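Local coordinates for protein AncCDT-1 (Synthetic construct, PDB 5T0W) that binds amino acids, here arginine, probably for transport as a periplasmic solute-binding protein, and is a reconstructed ancestor of cyclohexadienyl dehydratase, at residues A[69-74]-A[88-93]; A[17-22]-A[58-63]. All blocks are in the same frame, centred on the assembly; numbering follows the deposited sequence.

Contact 1: residues A[69-74]-A[88-93]; sequences TTWDGI and SGMTIT. With ARG (arginine), chain E.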
ATOM      1  N   THR A  69      11.692   4.108  -0.447  1.00 28.58           N
ATOM      2  CA  THR A  69      12.152   2.742  -0.613  1.00 28.71           C
ATOM      3  C   THR A  69      11.370   2.083  -1.703  1.00 28.65           C
ATOM      4  O   THR A  69      10.171   2.316  -1.834  1.00 27.91           O
ATOM      5  CB  THR A  69      11.946   1.952   0.664  1.00 27.58           C
ATOM      6  OG1 THR A  69      12.619   2.617   1.748  1.00 27.90           O
ATOM      7  CG2 THR A  69      12.488   0.548   0.517  1.00 27.92           C
ATOM      8  N   THR A  70      12.046   1.273  -2.507  1.00 29.73           N
ATOM      9  CA  THR A  70      11.379   0.501  -3.564  1.00 29.83           C
ATOM     10  C   THR A  70      10.505  -0.560  -2.920  1.00 28.44           C
ATOM     11  O   THR A  70      10.954  -1.237  -2.020  1.00 28.20           O
ATOM     12  CB  THR A  70      12.412  -0.181  -4.497  1.00 31.52           C
ATOM     13  OG1 THR A  70      13.183   0.837  -5.147  1.00 33.05           O
ATOM     14  CG2 THR A  70      11.725  -1.069  -5.578  1.00 31.67           C
ATOM     15  N   TRP A  71       9.262  -0.694  -3.360  1.00 27.77           N
ATOM     16  CA  TRP A  71       8.338  -1.644  -2.732  1.00 26.60           C
ATOM     17  C   TRP A  71       8.908  -3.071  -2.584  1.00 27.04           C
ATOM     18  O   TRP A  71       8.812  -3.686  -1.524  1.00 26.46           O
ATOM     19  CB  TRP A  71       7.032  -1.722  -3.514  1.00 26.18           C
ATOM     20  CG  TRP A  71       6.121  -2.669  -2.895  1.00 25.15           C
ATOM     21  CD1 TRP A  71       5.770  -3.893  -3.381  1.00 25.31           C
ATOM     22  CD2 TRP A  71       5.486  -2.545  -1.620  1.00 24.02           C
ATOM     23  NE1 TRP A  71       4.965  -4.511  -2.498  1.00 24.44           N
ATOM     24  CE2 TRP A  71       4.763  -3.713  -1.411  1.00 23.63           C
ATOM     25  CE3 TRP A  71       5.450  -1.561  -0.650  1.00 23.50           C
ATOM     26  CZ2 TRP A  71       4.012  -3.932  -0.288  1.00 22.80           C
ATOM     27  CZ3 TRP A  71       4.696  -1.790   0.497  1.00 22.61           C
ATOM     28  CH2 TRP A  71       3.985  -2.957   0.658  1.00 22.33           C
ATOM     29  N   ASP A  72       9.500  -3.589  -3.642  1.00 28.38           N
ATOM     30  CA  ASP A  72       9.935  -4.981  -3.651  1.00 29.06           C
ATOM     31  C   ASP A  72      10.910  -5.313  -2.528  1.00 29.18           C
ATOM     32  O   ASP A  72      10.838  -6.387  -1.964  1.00 29.08           O
ATOM     33  CB  ASP A  72      10.565  -5.345  -4.992  1.00 30.83           C
ATOM     34  CG  ASP A  72      10.728  -6.843  -5.156  1.00 31.71           C
ATOM     35  OD1 ASP A  72       9.697  -7.558  -5.054  1.00 31.11           O
ATOM     36  OD2 ASP A  72      11.887  -7.299  -5.391  1.00 33.29           O
ATOM     37  N   GLY A  73      11.812  -4.386  -2.217  1.00 29.57           N
ATOM     38  CA  GLY A  73      12.801  -4.580  -1.170  1.00 30.01           C
ATOM     39  C   GLY A  73      12.456  -3.903   0.148  1.00 28.81           C
ATOM     40  O   GLY A  73      13.326  -3.670   0.980  1.00 29.27           O
ATOM     41  N   ILE A  74      11.189  -3.554   0.339  1.00 27.46           N
ATOM     42  CA  ILE A  74      10.816  -2.770   1.503  1.00 26.46           C
ATOM     43  C   ILE A  74      10.933  -3.571   2.808  1.00 26.13           C
ATOM     44  O   ILE A  74      11.320  -3.016   3.831  1.00 25.98           O
ATOM     45  CB  ILE A  74       9.418  -2.140   1.374  1.00 25.32           C
ATOM     46  CG1 ILE A  74       9.286  -0.999   2.401  1.00 24.82           C
ATOM     47  CG2 ILE A  74       8.340  -3.171   1.582  1.00 24.57           C
ATOM     48  CD1 ILE A  74       8.057  -0.130   2.198  1.00 24.21           C
ATOM     49  N   SER A  88       3.001   2.170   4.401  1.00 20.24           N
ATOM     50  CA  SER A  88       3.063   2.180   2.929  1.00 20.70           C
ATOM     51  C   SER A  88       2.016   1.294   2.291  1.00 20.51           C
ATOM     52  O   SER A  88       2.283   0.585   1.328  1.00 20.74           O
ATOM     53  CB  SER A  88       4.463   1.806   2.418  1.00 21.13           C
ATOM     54  OG  SER A  88       4.686   2.372   1.143  1.00 21.91           O
ATOM     55  N   GLY A  89       0.819   1.356   2.847  1.00 20.24           N
ATOM     56  CA  GLY A  89      -0.316   0.609   2.333  1.00 20.24           C
ATOM     57  C   GLY A  89      -0.107  -0.882   2.332  1.00 19.98           C
ATOM     58  O   GLY A  89      -0.509  -1.552   1.405  1.00 20.22           O
ATOM     59  N   MET A  90       0.563  -1.385   3.365  1.00 19.66           N
ATOM     60  CA  MET A  90       0.958  -2.765   3.388  1.00 19.68           C
ATOM     61  C   MET A  90      -0.104  -3.726   3.924  1.00 19.62           C
ATOM     62  O   MET A  90      -0.528  -3.655   5.060  1.00 19.47           O
ATOM     63  CB  MET A  90       2.214  -2.908   4.191  1.00 19.67           C
ATOM     64  CG  MET A  90       2.790  -4.288   4.098  1.00 20.00           C
ATOM     65  SD  MET A  90       4.459  -4.323   4.660  1.00 20.39           S
ATOM     66  CE  MET A  90       4.763  -6.070   4.547  1.00 21.04           C
ATOM     67  N   THR A  91      -0.543  -4.624   3.061  1.00 19.93           N
ATOM     68  CA  THR A  91      -1.464  -5.680   3.424  1.00 20.14           C
ATOM     69  C   THR A  91      -0.774  -6.675   4.374  1.00 20.28           C
ATOM     70  O   THR A  91       0.370  -7.022   4.188  1.00 20.45           O
ATOM     71  CB  THR A  91      -1.919  -6.418   2.155  1.00 20.63           C
ATOM     72  OG1 THR A  91      -2.578  -5.503   1.280  1.00 20.70           O
ATOM     73  CG2 THR A  91      -2.850  -7.537   2.492  1.00 21.06           C
ATOM     74  N   ILE A  92      -1.512  -7.109   5.406  1.00 20.42           N
ATOM     75  CA  ILE A  92      -1.062  -8.156   6.339  1.00 20.86           C
ATOM     76  C   ILE A  92      -1.326  -9.502   5.688  1.00 21.57           C
ATOM     77  O   ILE A  92      -2.439  -9.797   5.356  1.00 21.85           O
ATOM     78  CB  ILE A  92      -1.805  -8.094   7.700  1.00 21.00           C
ATOM     79  CG1 ILE A  92      -1.551  -6.730   8.373  1.00 20.44           C
ATOM     80  CG2 ILE A  92      -1.348  -9.207   8.624  1.00 21.70           C
ATOM     81  CD1 ILE A  92      -2.414  -6.427   9.562  1.00 20.67           C
ATOM     82  N   THR A  93      -0.278 -10.291   5.499  1.00 22.07           N
ATOM     83  CA  THR A  93      -0.426 -11.615   4.952  1.00 23.10           C
ATOM     84  C   THR A  93       0.314 -12.630   5.801  1.00 24.19           C
ATOM     85  O   THR A  93       1.255 -12.272   6.522  1.00 24.09           O
ATOM     86  CB  THR A  93       0.089 -11.715   3.496  1.00 23.24           C
ATOM     87  OG1 THR A  93       1.517 -11.597   3.462  1.00 23.39           O
ATOM     88  CG2 THR A  93      -0.568 -10.670   2.602  1.00 22.55           C
TER
HETATM   89  N   ARG E 301      -1.465  -3.448  -0.467  1.00  7.68           N
HETATM   90  CA  ARG E 301      -0.575  -4.102  -1.435  1.00  7.57           C
HETATM   91  C   ARG E 301       0.462  -4.834  -0.669  1.00  7.46           C
HETATM   92  O   ARG E 301       1.125  -5.684  -1.264  1.00  7.30           O
HETATM   93  CB  ARG E 301       0.097  -3.089  -2.314  1.00  7.80           C
HETATM   94  CG  ARG E 301       1.022  -2.207  -1.527  1.00  8.38           C
HETATM   95  CD  ARG E 301       1.889  -1.343  -2.440  1.00  8.75           C
HETATM   96  NE  ARG E 301       2.287  -0.135  -1.736  1.00  9.10           N
HETATM   97  CZ  ARG E 301       3.137   0.757  -2.220  1.00  9.46           C
HETATM   98  NH1 ARG E 301       3.429   1.859  -1.517  1.00  9.40           N
HETATM   99  NH2 ARG E 301       3.686   0.556  -3.410  1.00  9.64           N
HETATM  100  OXT ARG E 301       0.653  -4.564   0.533  1.00  7.36           O

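Contact 2: residues A[17-22]-A[58-63]; sequences DEIMKR and KELGVK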
ATOM      1  N   ASP A  17      13.660   2.662  22.059  1.00 34.16           N
ATOM      2  CA  ASP A  17      14.703   3.395  22.754  1.00 35.77           C
ATOM      3  C   ASP A  17      15.534   4.140  21.706  1.00 36.09           C
ATOM      4  O   ASP A  17      15.777   5.348  21.824  1.00 36.51           O
ATOM      5  CB  ASP A  17      15.586   2.454  23.586  1.00 37.43           C
ATOM      6  CG  ASP A  17      14.837   1.790  24.769  1.00 37.94           C
ATOM      7  OD1 ASP A  17      13.950   2.417  25.400  1.00 37.56           O
ATOM      8  OD2 ASP A  17      15.162   0.617  25.076  1.00 39.15           O
ATOM      9  N   GLU A  18      15.946   3.411  20.671  1.00 36.04           N
ATOM     10  CA  GLU A  18      16.734   3.987  19.576  1.00 36.51           C
ATOM     11  C   GLU A  18      16.045   5.208  18.978  1.00 35.75           C
ATOM     12  O   GLU A  18      16.690   6.242  18.767  1.00 36.27           O
ATOM     13  CB  GLU A  18      17.016   2.935  18.482  1.00 36.21           C
ATOM     14  N   ILE A  19      14.736   5.090  18.739  1.00 34.49           N
ATOM     15  CA  ILE A  19      13.950   6.203  18.194  1.00 34.07           C
ATOM     16  C   ILE A  19      14.046   7.441  19.095  1.00 35.51           C
ATOM     17  O   ILE A  19      14.462   8.524  18.647  1.00 36.32           O
ATOM     18  CB  ILE A  19      12.470   5.837  18.007  1.00 32.35           C
ATOM     19  CG1 ILE A  19      12.317   4.856  16.840  1.00 31.47           C
ATOM     20  CG2 ILE A  19      11.617   7.075  17.749  1.00 31.86           C
ATOM     21  CD1 ILE A  19      11.017   4.082  16.863  1.00 30.33           C
ATOM     22  N   MET A  20      13.720   7.264  20.366  1.00 36.09           N
ATOM     23  CA  MET A  20      13.659   8.401  21.283  1.00 37.10           C
ATOM     24  C   MET A  20      15.006   9.046  21.566  1.00 38.16           C
ATOM     25  O   MET A  20      15.073  10.261  21.704  1.00 38.83           O
ATOM     26  CB  MET A  20      12.978   7.979  22.574  1.00 37.67           C
ATOM     27  CG  MET A  20      11.556   7.528  22.328  1.00 36.85           C
ATOM     28  SD  MET A  20      10.694   6.959  23.782  1.00 37.89           S
ATOM     29  CE  MET A  20      11.837   5.808  24.562  1.00 39.14           C
ATOM     30  N   LYS A  21      16.065   8.235  21.660  1.00 38.56           N
ATOM     31  CA  LYS A  21      17.450   8.744  21.791  1.00 40.02           C
ATOM     32  C   LYS A  21      17.835   9.593  20.593  1.00 39.63           C
ATOM     33  O   LYS A  21      18.294  10.721  20.735  1.00 40.60           O
ATOM     34  CB  LYS A  21      18.475   7.597  21.926  1.00 41.17           C
ATOM     35  CG  LYS A  21      18.546   7.005  23.318  1.00 42.29           C
ATOM     36  CD  LYS A  21      19.272   5.654  23.367  1.00 43.37           C
ATOM     37  CE  LYS A  21      19.251   5.074  24.793  1.00 44.58           C
ATOM     38  NZ  LYS A  21      20.517   4.427  25.281  1.00 46.62           N
ATOM     39  N   ARG A  22      17.637   9.025  19.412  1.00 38.12           N
ATOM     40  CA  ARG A  22      18.004   9.694  18.170  1.00 37.97           C
ATOM     41  C   ARG A  22      17.160  10.951  17.898  1.00 37.02           C
ATOM     42  O   ARG A  22      17.646  11.886  17.268  1.00 37.87           O
ATOM     43  CB  ARG A  22      17.980   8.691  17.009  1.00 37.39           C
ATOM     44  CG  ARG A  22      17.389   9.184  15.703  1.00 36.93           C
ATOM     45  CD  ARG A  22      17.416   8.087  14.654  1.00 36.39           C
ATOM     46  NE  ARG A  22      16.295   7.198  14.931  1.00 35.00           N
ATOM     47  CZ  ARG A  22      16.253   5.894  14.705  1.00 34.58           C
ATOM     48  NH1 ARG A  22      17.304   5.251  14.231  1.00 35.61           N
ATOM     49  NH2 ARG A  22      15.151   5.231  14.994  1.00 33.17           N
ATOM     50  N   LYS A  58       4.401  12.633  16.529  1.00 26.62           N
ATOM     51  CA  LYS A  58       3.911  13.504  17.609  1.00 27.72           C
ATOM     52  C   LYS A  58       3.732  12.732  18.931  1.00 27.50           C
ATOM     53  O   LYS A  58       4.345  13.077  19.939  1.00 28.23           O
ATOM     54  CB  LYS A  58       2.597  14.198  17.225  1.00 28.36           C
ATOM     55  N   GLU A  59       2.955  11.647  18.900  1.00 26.60           N
ATOM     56  CA  GLU A  59       2.778  10.761  20.047  1.00 26.48           C
ATOM     57  C   GLU A  59       4.118  10.405  20.704  1.00 26.53           C
ATOM     58  O   GLU A  59       4.256  10.420  21.929  1.00 27.24           O
ATOM     59  CB  GLU A  59       2.071   9.488  19.580  1.00 25.45           C
ATOM     60  CG  GLU A  59       1.904   8.388  20.611  1.00 25.38           C
ATOM     61  CD  GLU A  59       0.515   8.288  21.201  1.00 25.95           C
ATOM     62  OE1 GLU A  59      -0.355   9.163  20.959  1.00 26.55           O
ATOM     63  OE2 GLU A  59       0.297   7.290  21.923  1.00 25.98           O
ATOM     64  N   LEU A  60       5.101  10.082  19.864  1.00 25.95           N
ATOM     65  CA  LEU A  60       6.438   9.668  20.302  1.00 26.13           C
ATOM     66  C   LEU A  60       7.292  10.828  20.837  1.00 27.53           C
ATOM     67  O   LEU A  60       8.397  10.598  21.328  1.00 28.02           O
ATOM     68  CB  LEU A  60       7.188   9.037  19.109  1.00 25.38           C
ATOM     69  CG  LEU A  60       7.596   7.566  19.029  1.00 24.74           C
ATOM     70  CD1 LEU A  60       6.780   6.666  19.905  1.00 24.54           C
ATOM     71  CD2 LEU A  60       7.506   7.099  17.583  1.00 23.91           C
ATOM     72  N   GLY A  61       6.827  12.062  20.673  1.00 28.50           N
ATOM     73  CA  GLY A  61       7.640  13.244  20.980  1.00 30.06           C
ATOM     74  C   GLY A  61       8.867  13.438  20.079  1.00 30.48           C
ATOM     75  O   GLY A  61       9.894  13.960  20.515  1.00 31.59           O
ATOM     76  N   VAL A  62       8.769  13.054  18.804  1.00 29.94           N
ATOM     77  CA  VAL A  62       9.912  13.174  17.898  1.00 30.44           C
ATOM     78  C   VAL A  62       9.517  13.678  16.510  1.00 30.53           C
ATOM     79  O   VAL A  62       8.340  13.764  16.172  1.00 29.97           O
ATOM     80  CB  VAL A  62      10.619  11.823  17.732  1.00 29.72           C
ATOM     81  CG1 VAL A  62      11.086  11.298  19.081  1.00 30.04           C
ATOM     82  CG2 VAL A  62       9.704  10.805  17.038  1.00 28.31           C
ATOM     83  N   LYS A  63      10.539  14.025  15.730  1.00 31.44           N
ATOM     84  CA  LYS A  63      10.364  14.415  14.351  1.00 31.76           C
ATOM     85  C   LYS A  63      10.214  13.186  13.484  1.00 30.68           C
ATOM     86  O   LYS A  63      10.601  12.090  13.852  1.00 29.95           O
ATOM     87  CB  LYS A  63      11.552  15.255  13.876  1.00 33.27           C
TER

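Contact 1: residues A[69-74]-A[88-93]
Trp71 and Met90 meet with CG anti to the backbone N in both residues (chi1 180° and -172°). This puts one indole face against the bound arginine and lays the start of the Met90 chain against the ring. The site is the arginine pocket of a family 3 solute-binding fold, and each segment is a loop that leads from a strand into a helix. CB and CG of Met90 lie at the ring edge, near its plane, with CG 3.9 Å from Trp71 CH2. Met90 SD is 5.4 Å from the centroid of the Trp71 six-membered ring and approaches it obliquely, a Met-aromatic contact. The faces of the indole are taken by different partners. Arginine CD sits 3.7 Å above one face, over the centre. Ile74 CG2 packs on the opposite face, offset toward the rim. Trp71 NE1 bonds to Gly141 O, which should limit rotation of the ring. Ile74 CD1 also touches Ser88 CB.

Segment 88-93 supplies part of the polar grip. Ser88 O accepts from arginine NE at 3.1 Å, and more weakly from NH1. Ser88 OG takes NH1 at 3.0 Å and is itself bonded to Asp30 N. The arginine amino N is held by Gly89 O at 2.8 Å and by Thr91 OG1 at 2.9 Å. Arg96, Gln139, Thr143 and Asp181 add further bonds to the ligand. The Thr91 backbone N gives a nearly straight bond to arginine OXT, 2.8 Å long with an angle of 169° at the hydrogen.

Contact 2: residues A[17-22]-A[58-63]
Ile19 and Leu60 carry the apolar part of this contact, which joins helix 15-22 to the C-terminal end of helix 48-60. Their side chains cross at about a right angle, and Ile19 CG2 lies 4.1 Å from Leu60 CD2. The same methyl also meets Val62, with Ile19 CG2 at 4.3 Å from Val62 CG2. One branch thus serves both partners. The Ile19 torsion explains this: at chi1 -71°, CG2 stands anti to the backbone N and CG1 beside it. Val62 uses its other methyl on the next residue, CG1 resting 4.5 Å from Met20 CA. Leu25 of strand 24-29 touches Ile19, Leu60 and Val62, and helix 218-233 adds Leu220 against Ile19 and Trp223 against Leu60.

Backbone bonds shape the turn that presents Leu60 and Val62. Gly61 leaves the helix with positive phi in a Schellman motif, and Gly61 N bonds to Lys58 O at 2.8 Å. The chain then runs into strand 63-68, where Lys63 pairs by backbone bonds with Gly23 and Leu25.

Charged interactions stay beside the contact: Arg22 NH2 forms a salt bridge with Asp84 OD2, and Arg22 NE bonds to Thr24 O.

The contacts between the two segments are therefore apolar: branch methyls against each other, and a Val62 methyl against the Met20 alpha carbon. Ile19 and Leu60 are buried, whereas Met20 is exposed at the margin. Such a contact rests on dispersion and the exclusion of water, and it sets few directional demands on how the two helix ends are placed.

In the fold
Both segments of contact 2 come earlier in the chain than those of contact 1. Their centres are 23 Å apart and their nearest atoms about 14 Å apart. The three-stranded parallel sheet connects them. Strand 63-68 begins at the end of segment 58-63 and runs into segment 69-74. Strand 24-29 follows helix 15-22, and strand 85-86 leads toward segment 88-93. Contact 2 thus lies at one end of this sheet, about 24 Å from the centre of the chain. Contact 1 lies at the other, about 6 Å from that centre, where the loops after the strands line the arginine pocket.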